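Local atomic coordinates of rhamnose ABC transporter, rhamnose-binding protein (Actinomyces odontolyticus ATCC 17982, PDB entry 5BQ3), a protein that probably binds a sugar, presumably rhamnose, outside the cytoplasmic membrane for delivery to its ABC importer. Residues 137-140 and 141-145; 179-182 and 183-186; 237-240 and 241-245; 255-259 and 260-264; 320-323 and 324-328. All blocks are in the same frame, centred on the assembly; numbering follows the deposited sequence.

Interaction 1: 137-140 and 141-145; sequences VAIT and MLDMV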
# COMPACT_ATOMS: atom_id res chain seq x y z
N VAL A 137 -7.16 6.86 -2.72
CA VAL A 137 -6.71 6.00 -3.83
C VAL A 137 -7.66 6.20 -5.02
O VAL A 137 -7.20 6.42 -6.14
CB VAL A 137 -6.61 4.50 -3.41
CG1 VAL A 137 -6.23 3.61 -4.60
CG2 VAL A 137 -5.63 4.31 -2.27
N ALA A 138 -8.97 6.18 -4.75
CA ALA A 138 -10.05 6.36 -5.71
C ALA A 138 -10.00 7.73 -6.37
O ALA A 138 -10.23 7.83 -7.57
CB ALA A 138 -11.38 6.17 -5.02
N ILE A 139 -9.70 8.79 -5.57
CA ILE A 139 -9.60 10.18 -6.03
C ILE A 139 -8.40 10.31 -6.98
O ILE A 139 -8.57 10.85 -8.08
CB ILE A 139 -9.55 11.16 -4.82
CG1 ILE A 139 -10.96 11.33 -4.21
CG2 ILE A 139 -8.96 12.53 -5.20
CD1 ILE A 139 -11.01 11.84 -2.76
N THR A 140 -7.23 9.78 -6.58
CA THR A 140 -5.98 9.79 -7.35
C THR A 140 -6.21 9.18 -8.73
O THR A 140 -5.86 9.79 -9.73
CB THR A 140 -4.86 9.08 -6.58
OG1 THR A 140 -4.72 9.70 -5.30
CG2 THR A 140 -3.52 9.10 -7.31
N MSE A 141 -6.86 7.99 -8.78
CA MSE A 141 -7.18 7.27 -10.00
C MSE A 141 -8.14 8.05 -10.90
O MSE A 141 -7.85 8.20 -12.09
CB MSE A 141 -7.72 5.89 -9.69
CG MSE A 141 -6.65 4.98 -9.11
SE MSE A 141 -7.08 3.13 -9.22
CE MSE A 141 -8.52 3.06 -7.84
N LEU A 142 -9.23 8.62 -10.33
CA LEU A 142 -10.19 9.44 -11.08
C LEU A 142 -9.52 10.70 -11.64
O LEU A 142 -9.86 11.12 -12.74
CB LEU A 142 -11.38 9.84 -10.21
CG LEU A 142 -12.42 8.77 -9.94
CD1 LEU A 142 -13.26 9.16 -8.75
CD2 LEU A 142 -13.30 8.52 -11.15
N ASP A 143 -8.57 11.30 -10.88
CA ASP A 143 -7.81 12.49 -11.29
C ASP A 143 -6.94 12.20 -12.50
O ASP A 143 -6.88 13.02 -13.41
CB ASP A 143 -6.95 13.02 -10.13
CG ASP A 143 -7.61 14.03 -9.21
OD1 ASP A 143 -8.85 14.16 -9.26
OD2 ASP A 143 -6.88 14.69 -8.43
N MSE A 144 -6.26 11.03 -12.52
CA MSE A 144 -5.39 10.57 -13.61
C MSE A 144 -6.22 10.24 -14.85
O MSE A 144 -5.81 10.58 -15.96
CB MSE A 144 -4.55 9.36 -13.18
CG MSE A 144 -3.55 9.67 -12.06
SE MSE A 144 -2.33 8.22 -11.62
CE MSE A 144 -3.59 6.86 -11.07
N VAL A 145 -7.40 9.60 -14.66
CA VAL A 145 -8.32 9.24 -15.74
C VAL A 145 -8.81 10.51 -16.42
O VAL A 145 -8.57 10.69 -17.61
CB VAL A 145 -9.50 8.36 -15.26
CG1 VAL A 145 -10.51 8.11 -16.37
CG2 VAL A 145 -9.01 7.04 -14.71

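Interaction 2: 179-182 and 183-186; sequences ASND and KYKG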
# COMPACT_ATOMS: atom_id res chain seq x y z
N ALA A 179 -20.96 10.02 -9.55
CA ALA A 179 -22.36 10.40 -9.36
C ALA A 179 -22.50 11.72 -8.60
O ALA A 179 -23.44 12.47 -8.88
CB ALA A 179 -23.10 9.30 -8.62
N SER A 180 -21.59 12.01 -7.65
CA SER A 180 -21.64 13.21 -6.82
C SER A 180 -20.82 14.39 -7.39
O SER A 180 -21.41 15.38 -7.81
CB SER A 180 -21.22 12.90 -5.39
OG SER A 180 -19.88 12.42 -5.31
N ASN A 181 -19.47 14.29 -7.37
CA ASN A 181 -18.55 15.35 -7.81
C ASN A 181 -18.72 15.69 -9.30
O ASN A 181 -18.71 14.80 -10.14
CB ASN A 181 -17.10 14.95 -7.53
CG ASN A 181 -16.15 16.10 -7.30
OD1 ASN A 181 -16.21 17.16 -7.94
ND2 ASN A 181 -15.20 15.90 -6.39
N ASP A 182 -18.87 17.00 -9.60
CA ASP A 182 -19.05 17.54 -10.95
C ASP A 182 -17.77 17.42 -11.79
O ASP A 182 -17.84 17.48 -13.02
CB ASP A 182 -19.49 19.02 -10.89
CG ASP A 182 -20.86 19.24 -10.28
OD1 ASP A 182 -21.86 19.02 -10.99
OD2 ASP A 182 -20.93 19.68 -9.11
N LYS A 183 -16.60 17.26 -11.14
CA LYS A 183 -15.30 17.12 -11.78
C LYS A 183 -15.18 15.78 -12.52
O LYS A 183 -14.52 15.71 -13.56
CB LYS A 183 -14.18 17.24 -10.73
CG LYS A 183 -12.79 17.46 -11.32
CD LYS A 183 -11.70 17.26 -10.28
CE LYS A 183 -10.35 17.10 -10.92
NZ LYS A 183 -9.27 17.01 -9.91
N TYR A 184 -15.83 14.72 -11.99
CA TYR A 184 -15.77 13.37 -12.55
C TYR A 184 -17.09 12.93 -13.22
O TYR A 184 -17.20 11.77 -13.62
CB TYR A 184 -15.38 12.36 -11.46
CG TYR A 184 -14.27 12.81 -10.53
CD1 TYR A 184 -12.99 13.05 -11.01
CD2 TYR A 184 -14.50 12.96 -9.17
CE1 TYR A 184 -11.96 13.46 -10.16
CE2 TYR A 184 -13.47 13.34 -8.31
CZ TYR A 184 -12.21 13.59 -8.81
OH TYR A 184 -11.20 13.97 -7.96
N LYS A 185 -18.06 13.86 -13.37
CA LYS A 185 -19.36 13.57 -13.99
C LYS A 185 -19.23 13.17 -15.47
O LYS A 185 -20.08 12.44 -15.99
CB LYS A 185 -20.32 14.76 -13.84
CG LYS A 185 -21.13 14.73 -12.55
CD LYS A 185 -22.26 15.75 -12.56
CE LYS A 185 -23.16 15.65 -11.36
NZ LYS A 185 -22.58 16.32 -10.17
N GLY A 186 -18.16 13.63 -16.12
CA GLY A 186 -17.85 13.33 -17.51
C GLY A 186 -17.36 11.91 -17.73
O GLY A 186 -17.51 11.38 -18.84

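Interaction 3: 237-240 and 241-245; sequences SDYK and GKVFL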
# COMPACT_ATOMS: atom_id res chain seq x y z
N SER A 237 -1.07 -4.25 -29.60
CA SER A 237 -2.27 -4.03 -30.42
C SER A 237 -2.26 -2.65 -31.11
O SER A 237 -1.34 -1.85 -30.89
CB SER A 237 -3.53 -4.18 -29.56
OG SER A 237 -3.65 -3.14 -28.61
N ASP A 238 -3.29 -2.39 -31.94
CA ASP A 238 -3.48 -1.14 -32.69
C ASP A 238 -3.96 0.01 -31.79
O ASP A 238 -3.96 1.17 -32.22
CB ASP A 238 -4.50 -1.37 -33.84
CG ASP A 238 -4.11 -2.39 -34.89
OD1 ASP A 238 -3.24 -3.25 -34.61
OD2 ASP A 238 -4.71 -2.37 -35.99
N TYR A 239 -4.36 -0.31 -30.54
CA TYR A 239 -4.88 0.65 -29.55
C TYR A 239 -3.76 1.33 -28.74
O TYR A 239 -4.08 2.10 -27.82
CB TYR A 239 -5.87 -0.05 -28.61
CG TYR A 239 -7.10 -0.60 -29.30
CD1 TYR A 239 -8.15 0.24 -29.68
CD2 TYR A 239 -7.23 -1.96 -29.55
CE1 TYR A 239 -9.28 -0.27 -30.31
CE2 TYR A 239 -8.36 -2.48 -30.17
CZ TYR A 239 -9.39 -1.63 -30.56
OH TYR A 239 -10.51 -2.13 -31.18
N LYS A 240 -2.47 1.09 -29.08
CA LYS A 240 -1.31 1.68 -28.39
C LYS A 240 -1.33 3.21 -28.55
O LYS A 240 -1.35 3.72 -29.67
CB LYS A 240 0.01 1.10 -28.93
CG LYS A 240 1.22 1.39 -28.04
CD LYS A 240 2.53 1.00 -28.70
CE LYS A 240 3.72 1.39 -27.86
NZ LYS A 240 5.00 1.06 -28.53
N GLY A 241 -1.39 3.90 -27.41
CA GLY A 241 -1.44 5.36 -27.37
C GLY A 241 -2.84 5.93 -27.52
O GLY A 241 -3.11 7.02 -27.00
N LYS A 242 -3.73 5.21 -28.23
CA LYS A 242 -5.12 5.59 -28.48
C LYS A 242 -5.98 5.37 -27.22
O LYS A 242 -6.71 6.27 -26.81
CB LYS A 242 -5.69 4.82 -29.68
CG LYS A 242 -5.06 5.22 -31.02
CD LYS A 242 -5.57 4.36 -32.16
CE LYS A 242 -4.97 4.77 -33.48
NZ LYS A 242 -5.47 3.93 -34.60
N VAL A 243 -5.88 4.16 -26.61
CA VAL A 243 -6.60 3.82 -25.38
C VAL A 243 -5.62 4.00 -24.22
O VAL A 243 -4.57 3.34 -24.18
CB VAL A 243 -7.23 2.39 -25.43
CG1 VAL A 243 -7.86 2.01 -24.09
CG2 VAL A 243 -8.25 2.27 -26.55
N PHE A 244 -5.94 4.92 -23.30
CA PHE A 244 -5.12 5.23 -22.13
C PHE A 244 -5.24 4.15 -21.06
O PHE A 244 -6.29 3.54 -20.90
CB PHE A 244 -5.52 6.59 -21.53
CG PHE A 244 -5.21 7.77 -22.42
CD1 PHE A 244 -3.98 8.42 -22.33
CD2 PHE A 244 -6.15 8.25 -23.32
CE1 PHE A 244 -3.70 9.52 -23.16
CE2 PHE A 244 -5.87 9.35 -24.14
CZ PHE A 244 -4.64 9.97 -24.05
N LEU A 245 -4.15 3.91 -20.32
CA LEU A 245 -4.15 2.93 -19.25
C LEU A 245 -3.53 3.53 -18.00
O LEU A 245 -2.40 4.02 -18.02
CB LEU A 245 -3.44 1.61 -19.64
CG LEU A 245 -3.28 0.56 -18.53
CD1 LEU A 245 -4.62 -0.04 -18.12
CD2 LEU A 245 -2.33 -0.51 -18.93

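Interaction 4: 255-259 and 260-264; sequences RSFVK and DGTVK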
# COMPACT_ATOMS: atom_id res chain seq x y z
N ARG A 255 7.99 0.22 -16.17
CA ARG A 255 9.09 1.02 -16.71
C ARG A 255 9.13 1.08 -18.24
O ARG A 255 9.18 2.17 -18.80
CB ARG A 255 10.44 0.50 -16.19
CG ARG A 255 11.46 1.60 -15.94
CD ARG A 255 12.80 1.07 -15.46
NE ARG A 255 12.70 0.26 -14.24
CZ ARG A 255 12.58 0.75 -13.01
NH1 ARG A 255 12.51 2.05 -12.82
NH2 ARG A 255 12.50 -0.07 -11.97
N SER A 256 9.10 -0.09 -18.90
CA SER A 256 9.15 -0.23 -20.36
C SER A 256 7.92 0.38 -21.03
O SER A 256 8.07 1.05 -22.05
CB SER A 256 9.28 -1.69 -20.76
OG SER A 256 8.18 -2.45 -20.30
N PHE A 257 6.72 0.18 -20.46
CA PHE A 257 5.45 0.68 -20.99
C PHE A 257 5.31 2.19 -20.86
O PHE A 257 4.65 2.82 -21.68
CB PHE A 257 4.26 -0.02 -20.32
CG PHE A 257 4.27 -1.52 -20.46
CD1 PHE A 257 4.05 -2.12 -21.69
CD2 PHE A 257 4.49 -2.33 -19.36
CE1 PHE A 257 4.07 -3.50 -21.82
CE2 PHE A 257 4.49 -3.72 -19.49
CZ PHE A 257 4.28 -4.30 -20.72
N VAL A 258 5.92 2.77 -19.81
CA VAL A 258 5.89 4.21 -19.55
C VAL A 258 6.77 4.92 -20.60
O VAL A 258 6.39 5.99 -21.10
CB VAL A 258 6.30 4.54 -18.09
CG1 VAL A 258 6.39 6.03 -17.86
CG2 VAL A 258 5.33 3.92 -17.09
N LYS A 259 7.91 4.31 -20.98
CA LYS A 259 8.85 4.84 -21.97
C LYS A 259 8.33 4.68 -23.40
O LYS A 259 8.56 5.57 -24.22
CB LYS A 259 10.24 4.19 -21.83
CG LYS A 259 10.94 4.44 -20.49
CD LYS A 259 11.43 5.86 -20.31
CE LYS A 259 11.96 6.07 -18.91
NZ LYS A 259 12.34 7.48 -18.67
N ASP A 260 7.63 3.55 -23.70
CA ASP A 260 7.01 3.25 -25.00
C ASP A 260 5.95 4.26 -25.38
O ASP A 260 5.81 4.62 -26.55
CB ASP A 260 6.30 1.87 -24.97
CG ASP A 260 7.16 0.62 -24.91
OD1 ASP A 260 8.38 0.74 -24.65
OD2 ASP A 260 6.60 -0.49 -25.06
N GLY A 261 5.18 4.66 -24.37
CA GLY A 261 4.02 5.54 -24.51
C GLY A 261 2.70 4.83 -24.28
O GLY A 261 1.64 5.45 -24.42
N THR A 262 2.74 3.52 -23.91
CA THR A 262 1.55 2.69 -23.62
C THR A 262 0.86 3.23 -22.35
O THR A 262 -0.36 3.34 -22.32
CB THR A 262 1.95 1.20 -23.49
OG1 THR A 262 2.71 0.81 -24.63
CG2 THR A 262 0.74 0.28 -23.34
N VAL A 263 1.66 3.57 -21.33
CA VAL A 263 1.22 4.12 -20.05
C VAL A 263 1.84 5.52 -19.89
O VAL A 263 3.04 5.68 -20.12
CB VAL A 263 1.58 3.18 -18.86
CG1 VAL A 263 1.11 3.75 -17.52
CG2 VAL A 263 1.01 1.78 -19.08
N LYS A 264 1.03 6.53 -19.53
CA LYS A 264 1.51 7.90 -19.32
C LYS A 264 1.74 8.15 -17.83
O LYS A 264 2.80 8.65 -17.45
CB LYS A 264 0.54 8.93 -19.92
CG LYS A 264 0.61 9.01 -21.44
CD LYS A 264 -0.21 10.15 -22.01
CE LYS A 264 -0.05 10.27 -23.51
NZ LYS A 264 -0.81 11.42 -24.06
O HOH W 1 7.79 -3.24 -23.53

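Interaction 5: 320-323 and 324-328; sequences VRFN and ADNID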
# COMPACT_ATOMS: atom_id res chain seq x y z
N VAL A 320 1.58 7.98 -4.39
CA VAL A 320 2.68 8.50 -5.20
C VAL A 320 2.35 8.25 -6.68
O VAL A 320 2.07 7.11 -7.07
CB VAL A 320 4.06 7.89 -4.80
CG1 VAL A 320 5.17 8.34 -5.73
CG2 VAL A 320 4.41 8.23 -3.35
N ARG A 321 2.36 9.32 -7.49
CA ARG A 321 2.09 9.24 -8.93
C ARG A 321 3.40 9.02 -9.67
O ARG A 321 4.36 9.76 -9.46
CB ARG A 321 1.37 10.50 -9.44
CG ARG A 321 -0.08 10.61 -8.99
CD ARG A 321 -0.77 11.73 -9.72
NE ARG A 321 -1.93 12.20 -8.97
CZ ARG A 321 -2.84 13.05 -9.45
NH1 ARG A 321 -2.74 13.51 -10.69
NH2 ARG A 321 -3.85 13.43 -8.69
N PHE A 322 3.44 7.99 -10.54
CA PHE A 322 4.62 7.64 -11.31
C PHE A 322 4.41 7.91 -12.80
O PHE A 322 3.42 7.47 -13.38
CB PHE A 322 5.01 6.17 -11.10
CG PHE A 322 5.24 5.75 -9.67
CD1 PHE A 322 4.20 5.29 -8.88
CD2 PHE A 322 6.52 5.80 -9.11
CE1 PHE A 322 4.42 4.89 -7.56
CE2 PHE A 322 6.73 5.42 -7.78
CZ PHE A 322 5.68 4.97 -7.01
N ASN A 323 5.36 8.64 -13.39
CA ASN A 323 5.41 9.01 -14.80
C ASN A 323 6.85 8.85 -15.29
O ASN A 323 7.70 8.41 -14.52
CB ASN A 323 4.87 10.43 -15.03
CG ASN A 323 5.34 11.45 -14.03
OD1 ASN A 323 6.54 11.76 -13.92
ND2 ASN A 323 4.41 12.00 -13.27
N ALA A 324 7.13 9.20 -16.56
CA ALA A 324 8.44 9.05 -17.19
C ALA A 324 9.55 9.93 -16.57
O ALA A 324 10.72 9.73 -16.88
CB ALA A 324 8.32 9.35 -18.67
N ASP A 325 9.19 10.85 -15.66
CA ASP A 325 10.14 11.77 -15.01
C ASP A 325 10.66 11.25 -13.65
O ASP A 325 11.66 11.76 -13.16
CB ASP A 325 9.50 13.16 -14.82
CG ASP A 325 8.81 13.69 -16.06
OD1 ASP A 325 9.51 14.14 -16.98
OD2 ASP A 325 7.56 13.63 -16.11
N ASN A 326 9.99 10.24 -13.05
CA ASN A 326 10.39 9.70 -11.76
C ASN A 326 10.38 8.15 -11.71
O ASN A 326 10.73 7.58 -10.68
CB ASN A 326 9.49 10.26 -10.64
CG ASN A 326 8.05 9.80 -10.67
OD1 ASN A 326 7.46 9.57 -11.72
ND2 ASN A 326 7.45 9.68 -9.49
N ILE A 327 10.01 7.48 -12.83
CA ILE A 327 9.92 6.02 -12.93
C ILE A 327 11.27 5.33 -12.62
O ILE A 327 11.27 4.31 -11.93
CB ILE A 327 9.33 5.57 -14.32
CG1 ILE A 327 9.04 4.05 -14.36
CG2 ILE A 327 10.18 6.01 -15.52
CD1 ILE A 327 7.66 3.66 -13.95
N ASP A 328 12.40 5.91 -13.09
CA ASP A 328 13.75 5.35 -12.90
C ASP A 328 14.36 5.67 -11.52
O ASP A 328 15.50 5.28 -11.27
CB ASP A 328 14.69 5.85 -14.01
CG ASP A 328 14.25 5.51 -15.43
OD1 ASP A 328 13.70 4.41 -15.64
OD2 ASP A 328 14.49 6.34 -16.33

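Interaction 1: 137-140 and 141-145
The flat carboxylate of Asp-143 lies against the peptide carbonyl of Ile-139, one turn earlier in the same alpha-helix: CB passes 3.4 Å from Ile-139 O and OD1 3.5 Å from it. From there the carboxylate reaches on to other parts of the fold, OD1 taking the hydroxyl of Tyr-184 and the ammonium of Lys-183, and OD2 having a weak, long ion pair with Arg-321. An acid suits this spot because an ammonium and a phenol hydroxyl both reach OD1, with a guanidinium more distantly at OD2. The backbone beneath is regular helix. Asp-143 N bonds to Ile-139 O at 2.8 Å and Met-141 N to Val-137 O at 3.1 Å; with Leu-142 N on Ala-138 O and Met-144 N on Thr-140 O, four successive i-to-i+4 bonds make this a stretch of helix 134-149, in the second lobe of the two-lobed periplasmic binding protein fold.

The other flank is buried and apolar. Ala-138 presents only a methyl to Phe-173 and Met-174 of helix 165-180, a small residue where two helices come together. Thr-140 can be buried because its OG1 bonds back to the carbonyl O of Gln-136, one turn earlier, while CG2 stays available for packing. In Met-141, a selenomethionine, CG lies 3.3 Å from Val-137 O, and a turn about the CG–SE bond (chi3 -71°) folds the chain end back beside Val-137, where CE rests 4.0 Å from CG1.

Interaction 2: 179-182 and 183-186
Two torsions close the turn between residues 179-182 and 183-186. Asn-181 holds CG roughly anti to its own N (chi1 -152°), which places OD1 before the backbone N of Lys-183, and Lys-185, otherwise extended, bends at its last bond (chi4 81°) to bring NZ back over the carbonyl of Ser-180. The Lys-183 N to Asn-181 OD1 bond is 3.2 Å long, its donor above the carbonyl plane. NZ of Lys-185 lies 2.8 Å from Ser-180 O and 2.9 Å from OD1 of Asp-182, in a salt bridge whose hydrogen bond is weak; a long, flexible lysine can thus join both across the turn. Beside Tyr-184, the Asn-181 amide leans obliquely, ND2 3.6 Å from CE2, while ND2 bonds to Glu-177. Asparagine fits because one amide supplies this donor and the acceptor for Lys-183. Both NZ of Lys-183 and OH of Tyr-184 go to Asp-143. Replacing Asn-181 by an alanine would probably leave the N of Lys-183 and the carboxylate of Glu-177 without their mates and uncover the adjoining side of the tyrosine. The OD1 bond to the second residue onward defines an Asx turn, here leading from helix 165-180 towards strand 187-194.

Interaction 3: 237-240 and 241-245
The carbonyl O of Tyr-239 is the pivot on which the chain from 237-240 swings into 241-245. A type I beta turn from Ser-237 to Lys-240 is followed at once by a second bend: Lys-240 and Gly-241, the latter with a positive phi of 84°, have backbone angles close to those of the central residues of a type II turn. Across this bend N of Val-243 meets Tyr-239 O at 3.0 Å in an almost perfectly straight bond (179°), and N of Lys-242 adds a weak one at 3.2 Å. Glycine suits position 241 because a side chain there would run into the carbonyl O of Lys-240.

With the backbone folded so, Tyr-239 and Val-243 lie side by side and point the same way. CG2 of the valine, placed beside its backbone N by a chi1 of 175°, reaches CD1 of the ring at 3.7 Å, approaching obliquely. Lys-242 stretches its aliphatic chain along the first turn, with CD 3.6 Å from Asp-238 O. Its NZ stays 6.5 Å from OD2 of Asp-238, so the opposite charges may attract but do not meet.

The apolar pair faces inward: Tyr-239 packs on Leu-234 of helix 224-236, and both it and Val-243 touch Leu-210 of helix 199-212. Beyond them the chain enters edge strand 244-247, where Phe-244 makes backbone bonds to Asn-217 and Ile-219, at the start of the parallel neighbour strand 218-221.

Interaction 4: 255-259 and 260-264
Phe-257 and Val-263 meet where helix 251-260 stops, in a glycine-terminated helix C-cap of the second lobe. The close-packed half centres on the carbonyl O of Phe-257. N of Val-263 bonds to it at 3.1 Å, nearly straight at the hydrogen (171°) but above the carbonyl plane, and N of Gly-261 adds a weak bond at 3.3 Å. Gly-261 turns the chain with a phi of 110°, at which a CB would collide with the carbonyl oxygen of Asp-260; glycine is therefore the natural stop for the helix. The reversed chain lays CG2 of Val-263 3.9 Å from CB of Phe-257, and Val-263 packs in turn on Leu-245 of strand 244-247. A beta-branched valine fits this position, where the backbone has become extended and must still supply apolar cover. Thr-262, next to Phe-257, is buried against Leu-234 and Ser-235 of helix 224-236.

The opposite character belongs to Ser-256 and Asp-260 at the solvent side. Asp-260 keeps the helical bond from its N to Ser-256 O (3.0 Å), and its OD2 and the hydroxyl of Ser-256 share one water through weak hydrogen bonds, a loose arrangement proper to polar residues on a surface. On the buried side, by contrast, even a carbon joins in: the CA-H of Val-258 points almost straight at the carbonyl O of Val-263, CA to O 3.3 Å.

Interaction 5: 320-323 and 324-328
After strand 320-322 the chain stays extended through Asn-323 and then folds into a type I-like turn in which N of Asn-326 reaches back to Asn-323 O at 3.3 Å. The side chain of Asn-326 grips the preceding backbone at two points. Its CG is wedged between its own N and carbonyl carbon (chi1 68°), which turns the amide back to the backbone: OD1 receives N of Asn-323 at 2.8 Å, in the carbonyl plane and straight at the hydrogen (179°), and ND2 donates to Arg-321 O at 3.1 Å. Asparagine suits this place because its amide offers a donor and an acceptor together, as a neighbouring strand would. ND2 also approaches CD2 of the Phe-322 ring to 4.0 Å, the two planes 21° apart. A leucine in place of Asn-326 would probably leave the N of Asn-323 and the O of Arg-321 without partners, and the turn freer to swing from the strand. Asn-323 uses its own amide twice, OD1 accepting a weak bond from Asp-325 N and ND2 reaching Glu-265. That weak bond gives an Asx turn overlapping the beta turn, a compact exit from strand 320-322, which pairs antiparallel with strand 266-268, into the 3-10 segment beginning at Ile-327.

In the fold
All five contacts appear to belong to or pack on the second lobe, and polar links chain several of them together. Interactions 1 and 2, centres 12 Å apart, join through Asp-143, whose OD1 is 2.7 Å from Tyr-184 OH and 3.0 Å from Lys-183 NZ. The same carboxylate reaches weakly to Arg-321 of interaction 5. Interaction 3 runs into strand 244-247 and interaction 4 closes helix 251-260, the next element in the chain; Lys-240 CE packs 3.4 Å from Thr-262 OG1. Interaction 4 meets interaction 5 through Lys-259, weakly bound to Ala-324 O and Asp-328. In this fold sugars usually bind in the cleft between the lobes; none of these contacts includes a bound sugar.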